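Local coordinates for protein ribonucleoside-diphosphate reductase subunit beta (Clostridium botulinum, PDB 6ZJK) that forms the iron-containing small (R2) subunit of a ribonucleotide reductase, which converts ribonucleoside diphosphates to deoxyribonucleoside diphosphates, at residues E265-V276 with R310-Y320. Residues are numbered along the deposited sequence; the frame is centred on the assembly and turned at random.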
loop_
_atom_site.group_PDB
_atom_site.type_symbol
_atom_site.label_atom_id
_atom_site.label_comp_id
_atom_site.label_asym_id
_atom_site.label_seq_id
_atom_site.Cartn_x
_atom_site.Cartn_y
_atom_site.Cartn_z
ATOM N N GLU A 265 13.472 26.802 -6.196
ATOM C CA GLU A 265 12.548 26.632 -7.310
ATOM C C GLU A 265 13.291 26.553 -8.640
ATOM O O GLU A 265 12.876 25.808 -9.533
ATOM C CB GLU A 265 11.525 27.770 -7.329
ATOM C CG GLU A 265 10.719 27.890 -6.029
ATOM C CD GLU A 265 9.461 28.731 -6.181
ATOM O OE1 GLU A 265 9.531 29.844 -6.771
ATOM O OE2 GLU A 265 8.397 28.277 -5.695
ATOM N N GLU A 266 14.412 27.270 -8.779
ATOM C CA GLU A 266 15.189 27.129 -10.011
ATOM C C GLU A 266 15.843 25.755 -10.084
ATOM O O GLU A 266 15.915 25.155 -11.161
ATOM C CB GLU A 266 16.245 28.235 -10.109
ATOM C CG GLU A 266 16.926 28.338 -11.482
ATOM C CD GLU A 266 15.923 28.521 -12.619
ATOM O OE1 GLU A 266 14.934 29.267 -12.443
ATOM O OE2 GLU A 266 16.124 27.926 -13.700
ATOM N N GLU A 267 16.261 25.203 -8.942
ATOM C CA GLU A 267 16.798 23.845 -8.996
ATOM C C GLU A 267 15.728 22.836 -9.415
ATOM O O GLU A 267 15.999 21.913 -10.191
ATOM C CB GLU A 267 17.384 23.490 -7.629
ATOM C CG GLU A 267 18.306 24.522 -7.043
ATOM C CD GLU A 267 18.949 24.036 -5.756
ATOM O OE1 GLU A 267 19.149 22.803 -5.613
ATOM O OE2 GLU A 267 19.229 24.882 -4.877
ATOM N N PHE A 268 14.455 23.043 -9.080
ATOM C CA PHE A 268 13.390 22.197 -9.607
ATOM C C PHE A 268 13.253 22.339 -11.121
ATOM O O PHE A 268 13.014 21.350 -11.824
ATOM C CB PHE A 268 12.063 22.538 -8.920
ATOM C CG PHE A 268 11.971 22.074 -7.484
ATOM C CD1 PHE A 268 12.961 21.274 -6.925
ATOM C CD2 PHE A 268 10.857 22.385 -6.717
ATOM C CE1 PHE A 268 12.862 20.825 -5.614
ATOM C CE2 PHE A 268 10.744 21.941 -5.393
ATOM C CZ PHE A 268 11.750 21.162 -4.844
ATOM N N ARG A 269 13.344 23.566 -11.639
ATOM C CA ARG A 269 13.249 23.792 -13.079
ATOM C C ARG A 269 14.359 23.064 -13.835
ATOM O O ARG A 269 14.133 22.566 -14.944
ATOM C CB ARG A 269 13.241 25.291 -13.392
ATOM C CG ARG A 269 11.886 25.944 -13.083
ATOM C CD ARG A 269 11.814 27.426 -13.397
ATOM N NE ARG A 269 11.356 27.716 -14.745
ATOM C CZ ARG A 269 12.152 28.017 -15.767
ATOM N NH1 ARG A 269 13.466 28.081 -15.605
ATOM N NH2 ARG A 269 11.631 28.254 -16.950
ATOM N N GLN A 270 15.532 22.994 -13.254
ATOM C CA GLN A 270 16.643 22.331 -13.875
ATOM C C GLN A 270 16.543 20.823 -13.822
ATOM O O GLN A 270 17.063 20.154 -14.672
ATOM C CB GLN A 270 17.949 22.748 -13.260
ATOM C CG GLN A 270 18.341 24.158 -13.607
ATOM C CD GLN A 270 18.388 24.446 -15.080
ATOM O OE1 GLN A 270 19.176 23.883 -15.781
ATOM N NE2 GLN A 270 17.573 25.366 -15.534
ATOM N N MET A 271 15.843 20.297 -12.826
ATOM C CA MET A 271 15.621 18.888 -12.675
ATOM C C MET A 271 14.731 18.498 -13.791
ATOM O O MET A 271 14.938 17.520 -14.397
ATOM C CB MET A 271 14.951 18.575 -11.345
ATOM C CG MET A 271 15.850 18.693 -10.139
ATOM S SD MET A 271 15.227 18.002 -8.620
ATOM C CE MET A 271 14.973 16.333 -9.074
ATOM N N MET A 272 13.725 19.266 -14.067
ATOM C CA MET A 272 12.870 18.973 -15.147
ATOM C C MET A 272 13.609 19.052 -16.496
ATOM O O MET A 272 13.326 18.298 -17.361
ATOM C CB MET A 272 11.724 19.916 -15.088
ATOM C CG MET A 272 10.727 19.825 -16.167
ATOM S SD MET A 272 9.803 18.315 -16.275
ATOM C CE MET A 272 8.451 18.527 -15.178
ATOM N N ARG A 273 14.519 20.011 -16.654
ATOM C CA ARG A 273 15.300 20.166 -17.866
ATOM C C ARG A 273 16.111 18.911 -18.129
ATOM O O ARG A 273 16.100 18.415 -19.183
ATOM C CB ARG A 273 16.205 21.392 -17.801
ATOM C CG ARG A 273 16.833 21.775 -19.135
ATOM C CD ARG A 273 17.903 22.825 -19.058
ATOM N NE ARG A 273 18.960 22.388 -18.173
ATOM C CZ ARG A 273 20.002 21.696 -18.572
ATOM N NH1 ARG A 273 20.122 21.422 -19.846
ATOM N NH2 ARG A 273 20.920 21.279 -17.727
ATOM N N MET A 274 16.802 18.424 -17.126
ATOM C CA MET A 274 17.582 17.255 -17.391
ATOM C C MET A 274 16.710 16.058 -17.622
ATOM O O MET A 274 16.871 15.354 -18.567
ATOM C CB MET A 274 18.427 16.941 -16.201
ATOM C CG MET A 274 19.535 17.903 -15.896
ATOM S SD MET A 274 20.943 17.777 -17.003
ATOM C CE MET A 274 21.954 19.090 -16.359
ATOM N N GLY A 275 15.599 15.889 -16.952
ATOM C CA GLY A 275 14.697 14.815 -17.207
ATOM C C GLY A 275 14.181 14.837 -18.592
ATOM O O GLY A 275 14.085 13.822 -19.171
ATOM N N VAL A 276 13.818 15.995 -19.090
ATOM C CA VAL A 276 13.373 16.170 -20.444
ATOM C C VAL A 276 14.472 15.756 -21.429
ATOM O O VAL A 276 14.221 15.089 -22.347
ATOM C CB VAL A 276 12.933 17.614 -20.731
ATOM C CG1 VAL A 276 12.502 17.779 -22.143
ATOM C CG2 VAL A 276 11.806 18.040 -19.819
ATOM N N ARG A 310 3.518 20.493 -17.077
ATOM C CA ARG A 310 3.863 20.039 -15.735
ATOM C C ARG A 310 4.396 21.176 -14.876
ATOM O O ARG A 310 4.014 21.305 -13.709
ATOM C CB ARG A 310 4.894 18.912 -15.804
ATOM C CG ARG A 310 4.509 17.765 -16.699
ATOM C CD ARG A 310 3.149 17.164 -16.339
ATOM N NE ARG A 310 2.877 15.963 -17.128
ATOM C CZ ARG A 310 1.730 15.720 -17.760
ATOM N NH1 ARG A 310 0.736 16.594 -17.701
ATOM N NH2 ARG A 310 1.584 14.601 -18.463
ATOM N N LEU A 311 5.249 22.035 -15.445
ATOM C CA LEU A 311 5.839 23.116 -14.665
ATOM C C LEU A 311 4.797 24.170 -14.314
ATOM O O LEU A 311 4.746 24.645 -13.171
ATOM C CB LEU A 311 7.020 23.744 -15.418
ATOM C CG LEU A 311 8.322 22.927 -15.448
ATOM C CD1 LEU A 311 9.442 23.702 -16.139
ATOM C CD2 LEU A 311 8.774 22.518 -14.069
ATOM N N VAL A 312 3.936 24.526 -15.271
ATOM C CA VAL A 312 2.831 25.468 -15.089
ATOM C C VAL A 312 1.973 25.053 -13.901
ATOM O O VAL A 312 1.470 25.898 -13.147
ATOM C CB VAL A 312 2.001 25.552 -16.383
ATOM C CG1 VAL A 312 0.580 26.002 -16.078
ATOM C CG2 VAL A 312 2.666 26.491 -17.379
ATOM N N ALA A 313 1.711 23.747 -13.859
ATOM C CA ALA A 313 0.800 23.164 -12.875
ATOM C C ALA A 313 1.324 23.253 -11.448
ATOM O O ALA A 313 0.536 23.107 -10.508
ATOM C CB ALA A 313 0.494 21.715 -13.227
ATOM N N ILE A 314 2.621 23.470 -11.256
ATOM C CA ILE A 314 3.149 23.729 -9.925
ATOM C C ILE A 314 3.668 25.164 -9.802
ATOM O O ILE A 314 4.486 25.462 -8.927
ATOM C CB ILE A 314 4.212 22.691 -9.531
ATOM C CG1 ILE A 314 5.306 22.573 -10.593
ATOM C CG2 ILE A 314 3.559 21.316 -9.397
ATOM C CD1 ILE A 314 6.483 21.767 -10.129
ATOM N N GLY A 315 3.198 26.062 -10.667
ATOM C CA GLY A 315 3.490 27.477 -10.538
ATOM C C GLY A 315 4.856 27.923 -11.005
ATOM O O GLY A 315 5.306 29.003 -10.621
ATOM N N LEU A 316 5.502 27.179 -11.883
ATOM C CA LEU A 316 6.841 27.535 -12.329
ATOM C C LEU A 316 6.824 27.895 -13.811
ATOM O O LEU A 316 5.963 27.437 -14.567
ATOM C CB LEU A 316 7.810 26.379 -12.054
ATOM C CG LEU A 316 8.044 26.079 -10.571
ATOM C CD1 LEU A 316 8.861 24.821 -10.424
ATOM C CD2 LEU A 316 8.774 27.247 -9.939
ATOM N N LYS A 317 7.780 28.733 -14.214
ATOM C CA LYS A 317 7.777 29.156 -15.612
ATOM C C LYS A 317 8.248 28.021 -16.517
ATOM O O LYS A 317 9.240 27.349 -16.207
ATOM C CB LYS A 317 8.692 30.363 -15.834
ATOM C CG LYS A 317 8.584 31.496 -14.835
ATOM C CD LYS A 317 7.679 32.593 -15.387
ATOM C CE LYS A 317 8.106 33.979 -14.875
ATOM N NZ LYS A 317 8.796 33.954 -13.567
ATOM N N PRO A 318 7.612 27.902 -17.683
ATOM C CA PRO A 318 7.988 26.849 -18.636
ATOM C C PRO A 318 9.417 27.031 -19.137
ATOM O O PRO A 318 9.976 28.129 -19.116
ATOM C CB PRO A 318 6.984 27.026 -19.785
ATOM C CG PRO A 318 5.897 27.860 -19.250
ATOM C CD PRO A 318 6.490 28.721 -18.171
ATOM N N LEU A 319 10.019 25.914 -19.563
ATOM C CA LEU A 319 11.348 25.915 -20.170
ATOM C C LEU A 319 11.309 26.129 -21.679
ATOM O O LEU A 319 12.255 26.690 -22.241
ATOM C CB LEU A 319 12.070 24.594 -19.875
ATOM C CG LEU A 319 12.505 24.353 -18.428
ATOM C CD1 LEU A 319 12.818 22.884 -18.213
ATOM C CD2 LEU A 319 13.718 25.217 -18.098
ATOM N N TYR A 320 10.245 25.703 -22.358
ATOM C CA TYR A 320 10.178 25.757 -23.819
ATOM C C TYR A 320 8.922 26.495 -24.277
ATOM O O TYR A 320 8.061 25.923 -24.950
ATOM C CB TYR A 320 10.221 24.337 -24.384
ATOM C CG TYR A 320 11.276 23.487 -23.709
ATOM C CD1 TYR A 320 12.619 23.618 -24.053
ATOM C CD2 TYR A 320 10.935 22.567 -22.717
ATOM C CE1 TYR A 320 13.596 22.849 -23.432
ATOM C CE2 TYR A 320 11.904 21.795 -22.085
ATOM C CZ TYR A 320 13.238 21.953 -22.446
ATOM O OH TYR A 320 14.215 21.198 -21.835
#
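R269 reaches from helix 262-287 to the backbone of the loop that follows helix 296-313. Its NE and NH2 both grip one carbonyl oxygen, K317 O, side-on. The bond from R269 NE to K317 O is 2.6 Å long and lies near the guanidinium plane. The NH2 bond to K317 O comes in from above the carbonyl plane. NH2 also makes a weak bond to P318 O. The R269 side chain bends at chi3 (91°), which swings the guanidinium toward the loop. On the other edge, R269 NH1 meets E266 OE2 at 3.3 Å in a salt bridge to the syn lone pair. E266 thus helps fix the rotation of the group. L319 CD2 lies over one guanidinium face, while L319 CD1 turns to the helix backbone, 3.5 Å from R269 O, and also meets R273 CB.

The tightly packed side is apolar. M272 CG lies 3.9 Å from L311 CD2. M272 CG stands anti to the backbone N (chi1 177°), and bends at chi2 and chi3 bring M272 CE to 3.6 Å from R310 CB. The guanidinium of R310 turns away and bonds G205 O through NE. L316 lies against the helix, its CD2 3.8 Å from E265 CB and its CD1 on F268 CB and R269 CG. Y320 brings OH to 3.8 Å from V276 CG1.

The outer side is looser. K317 is exposed and touches R269 mainly through CB. R273 directs its charged end away, to E277.

A Schellman motif, with G315 as C-prime residue at positive phi, ends helix 296-313: L316 N bonds L311 O and G315 N bonds V312 O. The loop then runs beside helix 262-287 in the helical R2 fold.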